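PDB 6IDY: lipase aflb from Neosartorya fumigata, which probably hydrolyses the ester bonds of lipids such as triacylglycerols, and binds a calcium ion. Local coordinates for residues S260-M268 with Q288-R299. Numbering follows the deposited sequence.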
ATOM      1  N   SER A 260       0.457   0.595  -7.263  1.00 17.02           N
ATOM      2  CA  SER A 260       1.045   1.946  -7.166  1.00 16.13           C
ATOM      3  C   SER A 260       2.424   1.901  -6.486  1.00 20.64           C
ATOM      4  O   SER A 260       2.635   2.631  -5.509  1.00 20.11           O
ATOM      5  CB  SER A 260       0.104   2.887  -6.406  1.00 16.58           C
ATOM      6  OG  SER A 260      -1.146   2.997  -7.063  1.00 20.56           O
ATOM      7  N   PRO A 261       3.366   1.026  -6.929  1.00 18.05           N
ATOM      8  CA  PRO A 261       4.657   0.958  -6.234  1.00 17.67           C
ATOM      9  C   PRO A 261       5.596   2.089  -6.601  1.00 21.77           C
ATOM     10  O   PRO A 261       5.666   2.490  -7.756  1.00 21.34           O
ATOM     11  CB  PRO A 261       5.204  -0.395  -6.666  1.00 18.90           C
ATOM     12  CG  PRO A 261       4.660  -0.574  -8.054  1.00 22.90           C
ATOM     13  CD  PRO A 261       3.327   0.091  -8.081  1.00 18.69           C
ATOM     14  N   ASP A 262       6.335   2.591  -5.612  1.00 19.09           N
ATOM     15  CA  ASP A 262       7.292   3.669  -5.843  1.00 17.09           C
ATOM     16  C   ASP A 262       8.710   3.120  -5.734  1.00 19.57           C
ATOM     17  O   ASP A 262       9.473   3.509  -4.849  1.00 19.43           O
ATOM     18  CB  ASP A 262       7.011   4.867  -4.912  1.00 18.23           C
ATOM     19  CG  ASP A 262       7.118   4.594  -3.427  1.00 23.48           C
ATOM     20  OD1 ASP A 262       6.702   3.494  -2.989  1.00 24.49           O
ATOM     21  OD2 ASP A 262       7.607   5.479  -2.701  1.00 24.32           O
ATOM     22  N   PHE A 263       9.072   2.214  -6.664  1.00 15.92           N
ATOM     23  CA  PHE A 263      10.388   1.555  -6.691  1.00 14.98           C
ATOM     24  C   PHE A 263      11.552   2.512  -6.880  1.00 18.52           C
ATOM     25  O   PHE A 263      12.694   2.130  -6.619  1.00 17.67           O
ATOM     26  CB  PHE A 263      10.445   0.414  -7.721  1.00 16.23           C
ATOM     27  CG  PHE A 263       9.507  -0.731  -7.436  1.00 16.96           C
ATOM     28  CD1 PHE A 263       9.628  -1.477  -6.268  1.00 19.81           C
ATOM     29  CD2 PHE A 263       8.535  -1.100  -8.358  1.00 17.62           C
ATOM     30  CE1 PHE A 263       8.766  -2.548  -6.012  1.00 19.78           C
ATOM     31  CE2 PHE A 263       7.711  -2.205  -8.124  1.00 19.61           C
ATOM     32  CZ  PHE A 263       7.813  -2.903  -6.943  1.00 18.11           C
ATOM     33  N   HIS A 264      11.268   3.762  -7.297  1.00 16.17           N
ATOM     34  CA  HIS A 264      12.285   4.801  -7.427  1.00 16.32           C
ATOM     35  C   HIS A 264      11.881   5.998  -6.559  1.00 21.34           C
ATOM     36  O   HIS A 264      12.445   7.074  -6.686  1.00 21.32           O
ATOM     37  CB  HIS A 264      12.473   5.236  -8.896  1.00 17.17           C
ATOM     38  CG  HIS A 264      13.862   5.731  -9.202  1.00 20.32           C
ATOM     39  ND1 HIS A 264      14.511   6.642  -8.376  1.00 22.09           N
ATOM     40  CD2 HIS A 264      14.668   5.451 -10.248  1.00 21.12           C
ATOM     41  CE1 HIS A 264      15.691   6.859  -8.934  1.00 21.32           C
ATOM     42  NE2 HIS A 264      15.834   6.156 -10.054  1.00 21.28           N
ATOM     43  N   GLY A 265      10.921   5.792  -5.670  1.00 18.52           N
ATOM     44  CA  GLY A 265      10.404   6.861  -4.828  1.00 18.35           C
ATOM     45  C   GLY A 265       9.624   7.886  -5.633  1.00 22.23           C
ATOM     46  O   GLY A 265       9.030   7.564  -6.668  1.00 20.27           O
ATOM     47  N   THR A 266       9.657   9.140  -5.189  1.00 18.91           N
ATOM     48  CA  THR A 266       8.925  10.221  -5.838  1.00 18.59           C
ATOM     49  C   THR A 266       9.646  11.548  -5.744  1.00 22.23           C
ATOM     50  O   THR A 266      10.405  11.787  -4.804  1.00 22.07           O
ATOM     51  CB  THR A 266       7.478  10.293  -5.305  1.00 23.54           C
ATOM     52  OG1 THR A 266       6.764  11.288  -6.030  1.00 21.63           O
ATOM     53  CG2 THR A 266       7.401  10.585  -3.813  1.00 20.88           C
ATOM     54  N   VAL A 267       9.391  12.419  -6.711  1.00 19.38           N
ATOM     55  CA  VAL A 267       9.993  13.752  -6.704  1.00 19.95           C
ATOM     56  C   VAL A 267       9.075  14.755  -6.052  1.00 22.21           C
ATOM     57  O   VAL A 267       7.859  14.540  -5.975  1.00 20.22           O
ATOM     58  CB  VAL A 267      10.416  14.244  -8.105  1.00 24.14           C
ATOM     59  CG1 VAL A 267      11.515  13.379  -8.668  1.00 24.02           C
ATOM     60  CG2 VAL A 267       9.230  14.334  -9.062  1.00 23.58           C
ATOM     61  N   MET A 268       9.667  15.867  -5.612  1.00 19.14           N
ATOM     62  CA  MET A 268       8.954  17.000  -5.043  1.00 19.06           C
ATOM     63  C   MET A 268       9.563  18.246  -5.664  1.00 24.44           C
ATOM     64  O   MET A 268      10.786  18.334  -5.823  1.00 23.99           O
ATOM     65  CB  MET A 268       9.048  17.023  -3.498  1.00 21.02           C
ATOM     66  CG  MET A 268       8.363  15.836  -2.815  1.00 23.29           C
ATOM     67  SD  MET A 268       6.584  15.709  -3.155  1.00 26.31           S
ATOM     68  CE  MET A 268       5.927  16.867  -1.921  1.00 23.07           C
ATOM     69  N   GLN A 288      11.534   7.917   0.769  1.00 18.12           N
ATOM     70  CA  GLN A 288      10.796   7.741  -0.476  1.00 17.97           C
ATOM     71  C   GLN A 288      11.033   8.868  -1.495  1.00 22.27           C
ATOM     72  O   GLN A 288      10.350   8.928  -2.517  1.00 22.41           O
ATOM     73  CB  GLN A 288       9.308   7.498  -0.203  1.00 19.04           C
ATOM     74  CG  GLN A 288       9.103   6.088   0.351  1.00 16.87           C
ATOM     75  CD  GLN A 288       7.694   5.846   0.780  1.00 24.99           C
ATOM     76  OE1 GLN A 288       7.285   6.177   1.899  1.00 23.93           O
ATOM     77  NE2 GLN A 288       6.922   5.262  -0.103  1.00 14.82           N
ATOM     78  N   GLY A 289      12.034   9.704  -1.241  1.00 18.57           N
ATOM     79  CA  GLY A 289      12.458  10.715  -2.201  1.00 19.04           C
ATOM     80  C   GLY A 289      13.191  10.019  -3.338  1.00 23.13           C
ATOM     81  O   GLY A 289      13.819   8.981  -3.120  1.00 22.27           O
ATOM     82  N   TRP A 290      13.097  10.564  -4.551  1.00 20.65           N
ATOM     83  CA  TRP A 290      13.712  10.008  -5.763  1.00 20.92           C
ATOM     84  C   TRP A 290      15.204   9.718  -5.659  1.00 24.79           C
ATOM     85  O   TRP A 290      15.647   8.670  -6.123  1.00 23.93           O
ATOM     86  CB  TRP A 290      13.470  10.945  -6.962  1.00 19.28           C
ATOM     87  CG  TRP A 290      13.762  10.321  -8.297  1.00 19.37           C
ATOM     88  CD1 TRP A 290      14.941  10.356  -8.980  1.00 22.16           C
ATOM     89  CD2 TRP A 290      12.853   9.553  -9.099  1.00 18.44           C
ATOM     90  NE1 TRP A 290      14.817   9.683 -10.174  1.00 21.47           N
ATOM     91  CE2 TRP A 290      13.548   9.170 -10.269  1.00 22.06           C
ATOM     92  CE3 TRP A 290      11.505   9.180  -8.961  1.00 19.12           C
ATOM     93  CZ2 TRP A 290      12.948   8.414 -11.284  1.00 21.00           C
ATOM     94  CZ3 TRP A 290      10.912   8.432  -9.969  1.00 20.26           C
ATOM     95  CH2 TRP A 290      11.625   8.071 -11.122  1.00 20.86           C
ATOM     96  N   ASN A 291      15.975  10.659  -5.102  1.00 23.30           N
ATOM     97  CA  ASN A 291      17.433  10.572  -5.052  1.00 24.26           C
ATOM     98  C   ASN A 291      18.026  10.222  -3.686  1.00 26.54           C
ATOM     99  O   ASN A 291      19.215  10.476  -3.450  1.00 26.37           O
ATOM    100  CB  ASN A 291      18.046  11.868  -5.593  1.00 29.28           C
ATOM    101  CG  ASN A 291      18.373  11.741  -7.058  1.00 69.52           C
ATOM    102  OD1 ASN A 291      19.453  11.268  -7.442  1.00 68.78           O
ATOM    103  ND2 ASN A 291      17.432  12.119  -7.908  1.00 60.22           N
ATOM    104  N   THR A 292      17.242   9.579  -2.820  1.00 21.10           N
ATOM    105  CA  THR A 292      17.736   9.230  -1.493  1.00 20.72           C
ATOM    106  C   THR A 292      18.759   8.116  -1.518  1.00 23.76           C
ATOM    107  O   THR A 292      18.835   7.359  -2.489  1.00 21.51           O
ATOM    108  CB  THR A 292      16.586   8.893  -0.551  1.00 21.50           C
ATOM    109  OG1 THR A 292      15.883   7.755  -1.060  1.00 19.45           O
ATOM    110  CG2 THR A 292      15.657  10.081  -0.328  1.00 15.20           C
ATOM    111  N   GLU A 293      19.543   8.013  -0.432  1.00 21.97           N
ATOM    112  CA  GLU A 293      20.509   6.941  -0.242  1.00 22.36           C
ATOM    113  C   GLU A 293      19.754   5.621  -0.134  1.00 24.56           C
ATOM    114  O   GLU A 293      20.234   4.623  -0.652  1.00 23.71           O
ATOM    115  CB  GLU A 293      21.372   7.182   1.004  1.00 24.48           C
ATOM    116  CG  GLU A 293      22.590   8.049   0.719  1.00 38.42           C
ATOM    117  CD  GLU A 293      23.587   7.454  -0.261  1.00 65.07           C
ATOM    118  OE1 GLU A 293      24.060   6.318  -0.023  1.00 63.98           O
ATOM    119  OE2 GLU A 293      23.891   8.125  -1.273  1.00 60.35           O
ATOM    120  N   PHE A 294      18.543   5.632   0.474  1.00 20.15           N
ATOM    121  CA  PHE A 294      17.704   4.439   0.588  1.00 18.44           C
ATOM    122  C   PHE A 294      17.388   3.837  -0.790  1.00 22.18           C
ATOM    123  O   PHE A 294      17.642   2.657  -1.007  1.00 21.92           O
ATOM    124  CB  PHE A 294      16.399   4.716   1.369  1.00 19.14           C
ATOM    125  CG  PHE A 294      15.495   3.505   1.337  1.00 19.57           C
ATOM    126  CD1 PHE A 294      15.758   2.401   2.144  1.00 21.47           C
ATOM    127  CD2 PHE A 294      14.471   3.406   0.398  1.00 20.41           C
ATOM    128  CE1 PHE A 294      14.981   1.249   2.049  1.00 22.08           C
ATOM    129  CE2 PHE A 294      13.707   2.244   0.292  1.00 22.38           C
ATOM    130  CZ  PHE A 294      13.985   1.165   1.098  1.00 21.03           C
ATOM    131  N   ILE A 295      16.796   4.645  -1.688  1.00 19.30           N
ATOM    132  CA  ILE A 295      16.402   4.252  -3.043  1.00 18.07           C
ATOM    133  C   ILE A 295      17.616   3.789  -3.855  1.00 22.18           C
ATOM    134  O   ILE A 295      17.558   2.724  -4.465  1.00 22.22           O
ATOM    135  CB  ILE A 295      15.577   5.389  -3.731  1.00 20.26           C
ATOM    136  CG1 ILE A 295      14.198   5.600  -3.034  1.00 20.01           C
ATOM    137  CG2 ILE A 295      15.418   5.178  -5.250  1.00 19.64           C
ATOM    138  CD1 ILE A 295      13.229   4.405  -3.009  1.00 17.51           C
ATOM    139  N   ARG A 296      18.708   4.570  -3.829  1.00 19.71           N
ATOM    140  CA  ARG A 296      19.964   4.258  -4.521  1.00 20.53           C
ATOM    141  C   ARG A 296      20.543   2.920  -4.028  1.00 24.22           C
ATOM    142  O   ARG A 296      21.013   2.124  -4.847  1.00 22.64           O
ATOM    143  CB  ARG A 296      20.967   5.398  -4.310  1.00 22.29           C
ATOM    144  CG  ARG A 296      22.278   5.278  -5.090  1.00 37.82           C
ATOM    145  CD  ARG A 296      22.864   6.634  -5.478  1.00 55.44           C
ATOM    146  NE  ARG A 296      22.938   7.573  -4.352  1.00 71.64           N
ATOM    147  CZ  ARG A 296      22.108   8.598  -4.169  1.00 85.21           C
ATOM    148  NH1 ARG A 296      21.127   8.830  -5.032  1.00 73.40           N
ATOM    149  NH2 ARG A 296      22.247   9.391  -3.116  1.00 70.41           N
ATOM    150  N   THR A 297      20.495   2.673  -2.696  1.00 21.88           N
ATOM    151  CA  THR A 297      20.988   1.422  -2.098  1.00 21.73           C
ATOM    152  C   THR A 297      20.128   0.257  -2.572  1.00 24.30           C
ATOM    153  O   THR A 297      20.670  -0.768  -2.960  1.00 23.84           O
ATOM    154  CB  THR A 297      21.031   1.512  -0.561  1.00 26.26           C
ATOM    155  OG1 THR A 297      21.891   2.588  -0.192  1.00 23.60           O
ATOM    156  CG2 THR A 297      21.529   0.220   0.092  1.00 22.63           C
ATOM    157  N   LEU A 298      18.793   0.418  -2.543  1.00 21.63           N
ATOM    158  CA  LEU A 298      17.874  -0.631  -2.972  1.00 20.92           C
ATOM    159  C   LEU A 298      18.077  -0.993  -4.432  1.00 23.82           C
ATOM    160  O   LEU A 298      18.183  -2.176  -4.749  1.00 23.52           O
ATOM    161  CB  LEU A 298      16.404  -0.226  -2.725  1.00 20.78           C
ATOM    162  CG  LEU A 298      15.332  -1.195  -3.287  1.00 24.51           C
ATOM    163  CD1 LEU A 298      15.448  -2.596  -2.673  1.00 23.97           C
ATOM    164  CD2 LEU A 298      13.946  -0.634  -3.106  1.00 23.90           C
ATOM    165  N   ARG A 299      18.150   0.022  -5.305  1.00 19.47           N
ATOM    166  CA  ARG A 299      18.263  -0.143  -6.750  1.00 19.55           C
ATOM    167  C   ARG A 299      19.609  -0.655  -7.222  1.00 22.96           C
ATOM    168  O   ARG A 299      19.689  -1.174  -8.334  1.00 22.02           O
ATOM    169  CB  ARG A 299      17.881   1.153  -7.472  1.00 20.66           C
ATOM    170  CG  ARG A 299      16.410   1.506  -7.246  1.00 21.02           C
ATOM    171  CD  ARG A 299      16.024   2.773  -7.963  1.00 23.01           C
ATOM    172  NE  ARG A 299      15.957   2.594  -9.414  1.00 18.60           N
ATOM    173  CZ  ARG A 299      14.886   2.162 -10.065  1.00 24.84           C
ATOM    174  NH1 ARG A 299      13.786   1.824  -9.399  1.00 17.10           N
ATOM    175  NH2 ARG A 299      14.904   2.062 -11.385  1.00 14.28           N
TER
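A sandwich of His264 between Trp290 and Arg299 joins two loop-rich segments: residues 260-268, just beyond strand 253-259, and residues 288-299, which lead into helix 293-299. On one face the imidazole forms an offset stack with the five-membered ring of Trp290, the planes only 8° apart and the centroids 3.8 Å. Over the opposite face Arg299 CD makes a CH-pi contact, 3.8 Å from the centre of the His264 ring. Setting CG of His264 anti to the backbone N (chi1 -151°) swings the imidazole between them, and ND1 donates a weak hydrogen bond to Trp290 O. The Arg299 chain bends at chi3, and NH1 donates a hydrogen bond to Phe263 O (3.0 Å); the oxygen lies in the guanidinium plane, but the donor stands above the carbonyl plane. The mostly parallel sheet, with strand order 1-3-2-4-5-6-7 and a lone antiparallel strand at one edge, is consistent with an alpha/beta-hydrolase fold, in which the contact belongs to the connection between strands 253-259 and 310-314. A single beta bridge pairs Thr266 with Gly289: Thr266 N donates to Gln288 O (2.8 Å), and Trp290 N to Thr266 O (3.0 Å). Beside Leu237 of helix 235-245, the buried Asp262 carboxylate accepts on the syn side of OD2 from Gln288 NE2 at 2.7 Å, while Gln288 OE1 is hydrogen-bonded to Thr169 OG1.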